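Local coordinates for endo-1,3-beta-glucanase, family GH16 (Zobellia galactanivorans, PDB 4CRQ), which probably cuts internal beta-1,3-glucosidic bonds of laminarin, this chain being the calcium-binding GH16 catalytic module of a longer laminarinase, at residues A54-E57 and A62-T65; G102-S107 and T189-N194; I132-S135 and H141-Y144; S167-W170 and Q175-N178. The protein carries 1 engineered substitution. One frame throughout, in Å; residues are numbered along the deposited sequence.

Interaction 1. Residues A54-E57 and A62-T65; sequences AKHE and AQYT
Thr65 OG1 is held by two partners at once: it donates to Glu57 OE1 at 2.7 Å and is itself bonded by Asn42 ND2, a grip that fixes the rotation of this buried hydroxyl. The torsion (chi1 57°) places OG1 between backbone N and carbonyl carbon, facing the neighbouring strand. Glu57 comes across obliquely with an extended chain, and the hydroxyl meets its carboxylate from above the plane. The methylene CB of Lys55 lies 3.6 Å from the same OG1. The backbones of Lys55 and Thr65 form one well-made antiparallel pair, Lys55 N binding Thr65 O at 2.8 Å and Thr65 N binding Lys55 O at 3.1 Å. The pairing deteriorates where the chain turns at Gln63: the bond from Glu57 N to Gln63 O is bent (141° at the hydrogen). Gln63 O also meets CD2 of His56 in the plane of the imidazole, 3.2 Å away, and one water joins His56 NE2 (2.8 Å) to Gln63 OE1. On this His56 face the Tyr64 hydroxyl is hydrogen-bonded to the side-chain amide nitrogen of Gln215. The hairpin is flanked by strand 36-38, through Tyr64 and Tyr37, while Ala54 and Tyr64 pack on strand 196-204.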
loop_
_atom_site.group_PDB
_atom_site.type_symbol
_atom_site.label_atom_id
_atom_site.label_comp_id
_atom_site.label_asym_id
_atom_site.label_seq_id
_atom_site.Cartn_x
_atom_site.Cartn_y
_atom_site.Cartn_z
ATOM N N ALA A 54 8.421 -11.509 -4.416
ATOM C CA ALA A 54 7.665 -11.928 -5.604
ATOM C C ALA A 54 8.516 -12.967 -6.331
ATOM O O ALA A 54 9.712 -12.724 -6.565
ATOM C CB ALA A 54 7.354 -10.746 -6.523
ATOM N N LYS A 55 7.916 -14.109 -6.674
ATOM C CA LYS A 55 8.638 -15.216 -7.283
ATOM C C LYS A 55 7.981 -15.637 -8.548
ATOM O O LYS A 55 6.756 -15.525 -8.695
ATOM C CB LYS A 55 8.627 -16.448 -6.337
ATOM C CG LYS A 55 9.246 -16.271 -4.928
ATOM C CD LYS A 55 9.094 -17.517 -4.018
ATOM C CE LYS A 55 9.464 -17.238 -2.565
ATOM N NZ LYS A 55 9.395 -18.507 -1.769
ATOM N N HIS A 56 8.812 -16.133 -9.458
ATOM C CA HIS A 56 8.335 -16.843 -10.617
ATOM C C HIS A 56 8.125 -18.261 -10.105
ATOM O O HIS A 56 9.087 -19.005 -9.916
ATOM C CB HIS A 56 9.333 -16.746 -11.762
ATOM C CG HIS A 56 8.904 -17.501 -12.987
ATOM N ND1 HIS A 56 9.758 -17.888 -13.964
ATOM C CD2 HIS A 56 7.649 -17.954 -13.365
ATOM C CE1 HIS A 56 9.083 -18.546 -14.917
ATOM N NE2 HIS A 56 7.792 -18.591 -14.560
ATOM N N GLU A 57 6.866 -18.628 -9.856
ATOM C CA GLU A 57 6.520 -19.899 -9.237
ATOM C C GLU A 57 5.123 -20.287 -9.648
ATOM O O GLU A 57 4.184 -19.526 -9.388
ATOM C CB GLU A 57 6.600 -19.775 -7.687
ATOM C CG GLU A 57 6.100 -21.014 -6.937
ATOM C CD GLU A 57 5.875 -20.825 -5.449
ATOM O OE1 GLU A 57 6.182 -19.730 -4.918
ATOM O OE2 GLU A 57 5.375 -21.809 -4.812
ATOM N N ALA A 62 -1.597 -19.771 -11.365
ATOM C CA ALA A 62 -0.824 -18.531 -11.546
ATOM C C ALA A 62 0.619 -18.898 -11.801
ATOM O O ALA A 62 1.071 -20.008 -11.419
ATOM C CB ALA A 62 -0.928 -17.633 -10.329
ATOM N N GLN A 63 1.370 -18.000 -12.430
ATOM C CA GLN A 63 2.808 -18.269 -12.579
ATOM C C GLN A 63 3.662 -17.405 -11.646
ATOM O O GLN A 63 4.887 -17.466 -11.753
ATOM C CB GLN A 63 3.270 -18.223 -14.051
ATOM C CG GLN A 63 3.509 -16.866 -14.611
ATOM C CD GLN A 63 3.894 -16.852 -16.071
ATOM O OE1 GLN A 63 4.870 -17.458 -16.526
ATOM N NE2 GLN A 63 3.122 -16.127 -16.811
ATOM N N TYR A 64 3.043 -16.636 -10.736
ATOM C CA TYR A 64 3.796 -15.816 -9.756
ATOM C C TYR A 64 3.177 -15.971 -8.390
ATOM O O TYR A 64 1.966 -16.148 -8.284
ATOM C CB TYR A 64 3.800 -14.308 -10.114
ATOM C CG TYR A 64 4.211 -14.081 -11.572
ATOM C CD1 TYR A 64 5.563 -14.214 -11.980
ATOM C CD2 TYR A 64 3.255 -13.756 -12.555
ATOM C CE1 TYR A 64 5.941 -14.016 -13.320
ATOM C CE2 TYR A 64 3.621 -13.552 -13.903
ATOM C CZ TYR A 64 4.960 -13.691 -14.267
ATOM O OH TYR A 64 5.357 -13.515 -15.565
ATOM N N THR A 65 4.017 -15.878 -7.374
ATOM C CA THR A 65 3.554 -15.786 -5.992
ATOM C C THR A 65 4.146 -14.540 -5.361
ATOM O O THR A 65 5.216 -14.073 -5.771
ATOM C CB THR A 65 3.914 -17.037 -5.150
ATOM O OG1 THR A 65 5.340 -17.225 -5.197
ATOM C CG2 THR A 65 3.160 -18.298 -5.654
HETATM O O HOH W 1 5.731 -20.137 -15.565
#

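Interaction 2. Residues G102-S107 and T189-N194; sequences GNNITS and TGEFQN
A single hydrogen bond between two surface loops makes this contact, where Asn104, in the turn that follows strand 94-102, meets Glu191 in the loop leading into strand 196-204. Asn104 ND2 donates to Glu191 OE1 at 3.0 Å, and the bond is nearly straight (169°). The acceptor lies in the plane of the Asn104 amide, the N-H runs into OE1 nearly along its C-O axis, and the amide and carboxylate are close to coplanar, 26° apart. Both side chains are shaped for the meeting. Asn104 holds CG between its backbone N and carbonyl carbon (chi1 67°), while Glu191 bends at its second torsion, which turns the carboxylate toward Asn104. Asn194 OD1 stands nearby, 4.0 Å from Asn104 ND2, too far for a bond. Although Asn104 occupies the N-cap position of helix 105-108, its side chain makes no capping bond there and is spent on Glu191 instead. Each partner belongs to a hydrogen-bonded turn: a type I turn closed by Ile105 N to Gly102 O (3.1 Å), and a 3-10 turn with Phe192 N on Thr189 O (3.0 Å). Phe192 anchors the latter against Ile132. Asn103 and Glu195 share a backbone bond close by. Such a polar tie between loops at the shared end of two antiparallel strands suits the GH16 jelly-roll sandwich, whose loops connect long neighbouring strands.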
loop_
_atom_site.group_PDB
_atom_site.type_symbol
_atom_site.label_atom_id
_atom_site.label_comp_id
_atom_site.label_asym_id
_atom_site.label_seq_id
_atom_site.Cartn_x
_atom_site.Cartn_y
_atom_site.Cartn_z
ATOM N N GLY A 102 -10.766 1.829 4.326
ATOM C CA GLY A 102 -11.692 2.065 5.439
ATOM C C GLY A 102 -12.146 0.751 6.060
ATOM O O GLY A 102 -12.427 -0.224 5.334
ATOM N N ASN A 103 -12.199 0.715 7.397
ATOM C CA ASN A 103 -12.775 -0.440 8.131
ATOM C C ASN A 103 -14.139 -0.858 7.617
ATOM O O ASN A 103 -14.487 -2.046 7.659
ATOM C CB ASN A 103 -12.958 -0.117 9.608
ATOM C CG ASN A 103 -11.677 -0.200 10.405
ATOM O OD1 ASN A 103 -10.606 -0.568 9.889
ATOM N ND2 ASN A 103 -11.777 0.140 11.675
ATOM N N ASN A 104 -14.921 0.116 7.138
ATOM C CA ASN A 104 -16.303 -0.182 6.709
ATOM C C ASN A 104 -16.424 -0.867 5.329
ATOM O O ASN A 104 -17.543 -1.031 4.812
ATOM C CB ASN A 104 -17.195 1.070 6.811
ATOM C CG ASN A 104 -16.805 2.173 5.832
ATOM O OD1 ASN A 104 -15.796 2.080 5.108
ATOM N ND2 ASN A 104 -17.600 3.232 5.813
ATOM N N ILE A 105 -15.284 -1.260 4.745
ATOM C CA ILE A 105 -15.267 -2.004 3.471
ATOM C C ILE A 105 -16.209 -3.221 3.562
ATOM O O ILE A 105 -16.866 -3.587 2.588
ATOM C CB ILE A 105 -13.818 -2.406 3.042
ATOM C CG1 ILE A 105 -13.806 -2.899 1.578
ATOM C CG2 ILE A 105 -13.142 -3.386 4.029
ATOM C CD1 ILE A 105 -12.443 -3.059 0.936
ATOM N N THR A 106 -16.261 -3.835 4.750
ATOM C CA THR A 106 -17.116 -5.010 4.998
ATOM C C THR A 106 -18.620 -4.710 4.866
ATOM O O THR A 106 -19.411 -5.639 4.637
ATOM C CB THR A 106 -16.812 -5.651 6.366
ATOM O OG1 THR A 106 -16.875 -4.640 7.384
ATOM C CG2 THR A 106 -15.415 -6.299 6.365
ATOM N N SER A 107 -19.018 -3.443 4.997
ATOM C CA SER A 107 -20.436 -3.103 4.834
ATOM C C SER A 107 -20.755 -2.232 3.618
ATOM O O SER A 107 -21.766 -2.422 3.036
ATOM C CB SER A 107 -21.042 -2.515 6.119
ATOM O OG SER A 107 -20.340 -1.375 6.546
ATOM N N THR A 189 -16.097 13.371 0.073
ATOM C CA THR A 189 -14.932 12.795 0.796
ATOM C C THR A 189 -15.177 12.471 2.291
ATOM O O THR A 189 -14.204 12.224 3.034
ATOM C CB THR A 189 -13.676 13.708 0.713
ATOM O OG1 THR A 189 -14.004 15.000 1.245
ATOM C CG2 THR A 189 -13.125 13.813 -0.733
ATOM N N GLY A 190 -16.452 12.461 2.724
ATOM C CA GLY A 190 -16.850 12.146 4.120
ATOM C C GLY A 190 -16.301 10.825 4.655
ATOM O O GLY A 190 -16.050 10.678 5.857
ATOM N N GLU A 191 -16.097 9.870 3.751
ATOM C CA GLU A 191 -15.551 8.551 4.106
ATOM C C GLU A 191 -14.144 8.612 4.717
ATOM O O GLU A 191 -13.734 7.685 5.424
ATOM C CB GLU A 191 -15.602 7.602 2.899
ATOM C CG GLU A 191 -17.038 7.360 2.432
ATOM C CD GLU A 191 -17.888 6.541 3.396
ATOM O OE1 GLU A 191 -17.356 5.641 4.105
ATOM O OE2 GLU A 191 -19.110 6.792 3.447
ATOM N N PHE A 192 -13.412 9.704 4.467
ATOM C CA PHE A 192 -12.064 9.862 5.071
ATOM C C PHE A 192 -12.085 10.381 6.522
ATOM O O PHE A 192 -11.034 10.697 7.084
ATOM C CB PHE A 192 -11.144 10.668 4.127
ATOM C CG PHE A 192 -10.936 9.977 2.812
ATOM C CD1 PHE A 192 -9.997 8.927 2.692
ATOM C CD2 PHE A 192 -11.690 10.356 1.682
ATOM C CE1 PHE A 192 -9.815 8.276 1.464
ATOM C CE2 PHE A 192 -11.514 9.714 0.451
ATOM C CZ PHE A 192 -10.570 8.670 0.344
ATOM N N GLN A 193 -13.279 10.445 7.117
ATOM C CA GLN A 193 -13.448 10.794 8.525
ATOM C C GLN A 193 -13.694 9.556 9.396
ATOM O O GLN A 193 -14.204 9.656 10.505
ATOM C CB GLN A 193 -14.607 11.786 8.710
ATOM C CG GLN A 193 -14.519 13.015 7.845
ATOM C CD GLN A 193 -13.421 13.954 8.262
ATOM O OE1 GLN A 193 -13.053 14.020 9.426
ATOM N NE2 GLN A 193 -12.903 14.699 7.312
ATOM N N ASN A 194 -13.323 8.393 8.891
ATOM C CA ASN A 194 -13.531 7.114 9.568
ATOM C C ASN A 194 -12.199 6.403 9.830
ATOM O O ASN A 194 -11.139 6.892 9.394
ATOM C CB ASN A 194 -14.467 6.238 8.724
ATOM C CG ASN A 194 -15.878 6.823 8.552
ATOM O OD1 ASN A 194 -16.480 6.721 7.468
ATOM N ND2 ASN A 194 -16.419 7.416 9.612
#

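Interaction 3. Residues I132-S135 and H141-Y144; sequences IHWS and HASY
Trp134 sets CG between its backbone N and carbonyl carbon (chi1 75°), which swings the indole across to the partner strand and lays it over Ala142. The result is a cross-strand CH-pi contact in a regular beta hairpin, formed by strands 127-135 and 141-149 of the GH16 sandwich: Ala142 CB stands 3.5 Å from the centroid of the six-membered ring, only 8° off its normal. The far rim of the ring continues along the strand, CZ3 approaching Tyr144 CB at 3.9 Å, with the two aromatic side chains side by side and pointing the same way. Ile132 CG1 adds a looser apolar contact to Tyr144 CB. Trp134 NE1 is bonded to Asn187 O, so this buried indole is pinned at one edge by a polar bond and at one face by a methyl. Four backbone bonds carry the ladder, two for the Ile132–Tyr144 pair and two for Trp134–Ala142, the shortest running from Ala142 N to Trp134 O at 2.8 Å. On the other face His133 lies against Glu115 and Asp117 of strand 115-117. These two match the first two acids of the GH16 active-site signature, so this face probably borders the substrate cleft. Beside it the strands draw closest, 4.4 Å between the CA atoms of His133 and Ser143, and imidazole CD2 of His133 comes within 3.2 Å of Ser143 CB.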
loop_
_atom_site.group_PDB
_atom_site.type_symbol
_atom_site.label_atom_id
_atom_site.label_comp_id
_atom_site.label_asym_id
_atom_site.label_seq_id
_atom_site.Cartn_x
_atom_site.Cartn_y
_atom_site.Cartn_z
ATOM N N ILE A 132 -5.806 8.925 -3.628
ATOM C CA ILE A 132 -7.012 8.485 -2.904
ATOM C C ILE A 132 -8.031 7.964 -3.934
ATOM O O ILE A 132 -8.068 8.448 -5.084
ATOM C CB ILE A 132 -7.683 9.543 -1.973
ATOM C CG1 ILE A 132 -7.954 10.882 -2.702
ATOM C CG2 ILE A 132 -6.846 9.701 -0.700
ATOM C CD1 ILE A 132 -8.981 11.744 -2.002
ATOM N N HIS A 133 -8.832 6.990 -3.510
ATOM C CA HIS A 133 -9.965 6.468 -4.279
ATOM C C HIS A 133 -11.169 6.495 -3.382
ATOM O O HIS A 133 -11.065 6.147 -2.188
ATOM C CB HIS A 133 -9.709 5.058 -4.808
ATOM C CG HIS A 133 -8.589 4.968 -5.826
ATOM N ND1 HIS A 133 -7.304 4.728 -5.480
ATOM C CD2 HIS A 133 -8.608 5.079 -7.214
ATOM C CE1 HIS A 133 -6.539 4.698 -6.593
ATOM N NE2 HIS A 133 -7.337 4.916 -7.653
ATOM N N TRP A 134 -12.323 6.909 -3.912
ATOM C CA TRP A 134 -13.549 6.975 -3.109
ATOM C C TRP A 134 -14.771 6.969 -4.002
ATOM O O TRP A 134 -14.619 6.987 -5.239
ATOM C CB TRP A 134 -13.503 8.187 -2.153
ATOM C CG TRP A 134 -13.721 9.558 -2.769
ATOM C CD1 TRP A 134 -14.860 10.361 -2.644
ATOM C CD2 TRP A 134 -12.800 10.338 -3.617
ATOM N NE1 TRP A 134 -14.716 11.542 -3.330
ATOM C CE2 TRP A 134 -13.504 11.601 -3.937
ATOM C CE3 TRP A 134 -11.505 10.131 -4.132
ATOM C CZ2 TRP A 134 -12.919 12.598 -4.745
ATOM C CZ3 TRP A 134 -10.925 11.143 -4.940
ATOM C CH2 TRP A 134 -11.616 12.344 -5.236
ATOM N N SER A 135 -15.976 6.935 -3.404
ATOM C CA SER A 135 -17.214 7.070 -4.111
ATOM C C SER A 135 -17.669 8.524 -3.878
ATOM O O SER A 135 -17.929 8.912 -2.726
ATOM C CB SER A 135 -18.280 6.052 -3.634
ATOM O OG SER A 135 -19.482 6.122 -4.403
ATOM N N HIS A 141 -17.201 6.310 -8.977
ATOM C CA HIS A 141 -15.795 6.052 -8.688
ATOM C C HIS A 141 -15.008 7.305 -8.955
ATOM O O HIS A 141 -15.055 7.866 -10.063
ATOM C CB HIS A 141 -15.285 4.904 -9.551
ATOM C CG HIS A 141 -15.827 3.540 -9.171
ATOM N ND1 HIS A 141 -17.046 3.355 -8.610
ATOM C CD2 HIS A 141 -15.269 2.273 -9.318
ATOM C CE1 HIS A 141 -17.248 2.046 -8.398
ATOM N NE2 HIS A 141 -16.161 1.381 -8.830
ATOM N N ALA A 142 -14.296 7.756 -7.929
ATOM C CA ALA A 142 -13.462 8.940 -8.006
ATOM C C ALA A 142 -12.046 8.601 -7.564
ATOM O O ALA A 142 -11.832 7.746 -6.690
ATOM C CB ALA A 142 -14.043 10.046 -7.143
ATOM N N SER A 143 -11.079 9.270 -8.179
ATOM C CA SER A 143 -9.674 9.133 -7.780
ATOM C C SER A 143 -8.957 10.471 -7.953
ATOM O O SER A 143 -9.349 11.279 -8.767
ATOM C CB SER A 143 -8.967 7.988 -8.517
ATOM O OG SER A 143 -8.630 8.316 -9.843
ATOM N N TYR A 144 -7.907 10.669 -7.152
ATOM C CA TYR A 144 -7.099 11.881 -7.147
ATOM C C TYR A 144 -5.696 11.490 -6.727
ATOM O O TYR A 144 -5.503 10.970 -5.628
ATOM C CB TYR A 144 -7.662 12.941 -6.189
ATOM C CG TYR A 144 -7.015 14.281 -6.402
ATOM C CD1 TYR A 144 -5.753 14.585 -5.844
ATOM C CD2 TYR A 144 -7.653 15.265 -7.184
ATOM C CE1 TYR A 144 -5.155 15.827 -6.054
ATOM C CE2 TYR A 144 -7.048 16.507 -7.391
ATOM C CZ TYR A 144 -5.792 16.752 -6.805
ATOM O OH TYR A 144 -5.198 17.975 -7.004
#

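Interaction 4. Residues S167-W170 and Q175-N178; sequences SIKW and QQFN
Trp170 is gripped from two directions by consecutive residues of the opposite strand. Its N-H bonds to Asn178 O at 2.9 Å in an almost straight line (168°), while its carbonyl accepts from Phe177 N at 3.1 Å, the donor standing above the carbonyl plane. The side chains of the same residues meet too. Trp170 CB sits over one face of the Phe177 ring, 3.9 Å from the centroid, because the phenyl is folded back toward the tryptophan (chi1 70°). Asn178 lies alongside the indole and points the same way, its amide plane 28° from the ring and ND2 3.6 Å above it, offset toward the rim. Ile168 CG2 covers the opposite face of the indole. At the outer edge a water bridges Lys169 NZ (2.7 Å) and Gln176 OE1 (2.9 Å), and the Lys169 methylenes also pass by the Gln176 amide.

A second shell positions these groups. Trp170 NE1 bonds to Asp117 O, and Asn178 ND2 makes a weak bond to Gly130 O. Glu179 receives the Gln176 amide, with Lys169 at the distance of a long, weak ion pair. Two residues, Phe177 and Asn178, thus face the single Trp170, and the near-zero psi of Phe177 is consistent with a classic beta bulge in a hairpin of the GH16 jelly-roll sandwich.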
loop_
_atom_site.group_PDB
_atom_site.type_symbol
_atom_site.label_atom_id
_atom_site.label_comp_id
_atom_site.label_asym_id
_atom_site.label_seq_id
_atom_site.Cartn_x
_atom_site.Cartn_y
_atom_site.Cartn_z
ATOM N N SER A 167 -7.466 17.537 5.612
ATOM C CA SER A 167 -6.639 17.245 4.443
ATOM C C SER A 167 -5.870 15.953 4.564
ATOM O O SER A 167 -5.740 15.415 5.663
ATOM C CB SER A 167 -5.613 18.383 4.239
ATOM O OG SER A 167 -4.720 18.455 5.344
ATOM N N ILE A 168 -5.372 15.456 3.433
ATOM C CA ILE A 168 -4.370 14.366 3.432
ATOM C C ILE A 168 -3.219 14.972 2.642
ATOM O O ILE A 168 -3.436 15.542 1.554
ATOM C CB ILE A 168 -4.865 13.048 2.814
ATOM C CG1 ILE A 168 -6.065 12.520 3.611
ATOM C CG2 ILE A 168 -3.741 11.993 2.739
ATOM C CD1 ILE A 168 -6.901 11.460 2.909
ATOM N N LYS A 169 -2.012 14.834 3.177
ATOM C CA LYS A 169 -0.795 15.294 2.510
ATOM C C LYS A 169 0.123 14.091 2.345
ATOM O O LYS A 169 0.217 13.271 3.268
ATOM C CB LYS A 169 -0.105 16.404 3.318
ATOM C CG LYS A 169 -0.931 17.676 3.550
ATOM C CD LYS A 169 -0.211 18.544 4.571
ATOM C CE LYS A 169 -1.100 19.595 5.230
ATOM N NZ LYS A 169 -1.012 20.912 4.576
ATOM N N TRP A 170 0.811 13.994 1.200
ATOM C CA TRP A 170 1.774 12.916 0.931
ATOM C C TRP A 170 3.183 13.448 0.896
ATOM O O TRP A 170 3.420 14.591 0.455
ATOM C CB TRP A 170 1.509 12.251 -0.420
ATOM C CG TRP A 170 0.274 11.404 -0.511
ATOM C CD1 TRP A 170 0.191 10.015 -0.481
ATOM C CD2 TRP A 170 -1.108 11.870 -0.663
ATOM N NE1 TRP A 170 -1.103 9.599 -0.588
ATOM C CE2 TRP A 170 -1.943 10.663 -0.705
ATOM C CE3 TRP A 170 -1.724 13.131 -0.766
ATOM C CZ2 TRP A 170 -3.332 10.725 -0.845
ATOM C CZ3 TRP A 170 -3.121 13.183 -0.909
ATOM C CH2 TRP A 170 -3.905 12.004 -0.943
ATOM N N GLN A 175 9.353 15.419 1.686
ATOM C CA GLN A 175 9.017 16.358 0.626
ATOM C C GLN A 175 7.563 16.146 0.224
ATOM O O GLN A 175 7.210 15.059 -0.255
ATOM C CB GLN A 175 9.954 16.182 -0.573
ATOM C CG GLN A 175 9.595 17.036 -1.783
ATOM C CD GLN A 175 10.589 16.876 -2.907
ATOM O OE1 GLN A 175 11.801 17.010 -2.705
ATOM N NE2 GLN A 175 10.091 16.591 -4.099
ATOM N N GLN A 176 6.735 17.174 0.412
ATOM C CA GLN A 176 5.334 17.073 0.053
ATOM C C GLN A 176 5.171 17.061 -1.472
ATOM O O GLN A 176 5.832 17.847 -2.152
ATOM C CB GLN A 176 4.542 18.207 0.713
ATOM C CG GLN A 176 3.043 18.085 0.568
ATOM C CD GLN A 176 2.285 19.193 1.268
ATOM O OE1 GLN A 176 2.666 19.648 2.351
ATOM N NE2 GLN A 176 1.191 19.626 0.655
ATOM N N PHE A 177 4.310 16.180 -1.993
ATOM C CA PHE A 177 4.082 16.106 -3.443
ATOM C C PHE A 177 2.613 15.995 -3.836
ATOM O O PHE A 177 2.296 15.989 -5.035
ATOM C CB PHE A 177 4.913 14.966 -4.064
ATOM C CG PHE A 177 4.448 13.579 -3.705
ATOM C CD1 PHE A 177 4.924 12.927 -2.533
ATOM C CD2 PHE A 177 3.543 12.890 -4.550
ATOM C CE1 PHE A 177 4.489 11.628 -2.219
ATOM C CE2 PHE A 177 3.107 11.594 -4.235
ATOM C CZ PHE A 177 3.587 10.965 -3.066
ATOM N N ASN A 178 1.733 15.894 -2.833
ATOM C CA ASN A 178 0.304 15.827 -3.077
ATOM C C ASN A 178 -0.463 16.240 -1.841
ATOM O O ASN A 178 0.003 16.004 -0.716
ATOM C CB ASN A 178 -0.101 14.409 -3.542
ATOM C CG ASN A 178 -1.411 14.373 -4.317
ATOM O OD1 ASN A 178 -1.871 15.382 -4.874
ATOM N ND2 ASN A 178 -2.020 13.187 -4.372
HETATM O O HOH W 2 0.997 21.903 3.147
#

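Three of the four contacts are partly buried antiparallel hairpins, covering 317 to 356 Å²: each combines buried residues (Thr65 and Tyr64; Ile132 and Trp134; Trp170 and Asn178) with others reaching solvent. Interaction 2 is a surface tie of 92 Å² resting on one side-chain bond. Interaction 1 stands apart, its nearest atoms about 21 Å or more from the others, and its side-chain chemistry is largely polar. Interactions 3 and 4 are built chiefly round a tryptophan, with a water link at the edge of interaction 4, and pack together through Ile132 on Trp170 and Ile168. Phe192 of interaction 2 joins this apolar group, while its surface side uses Asn104 and Glu191.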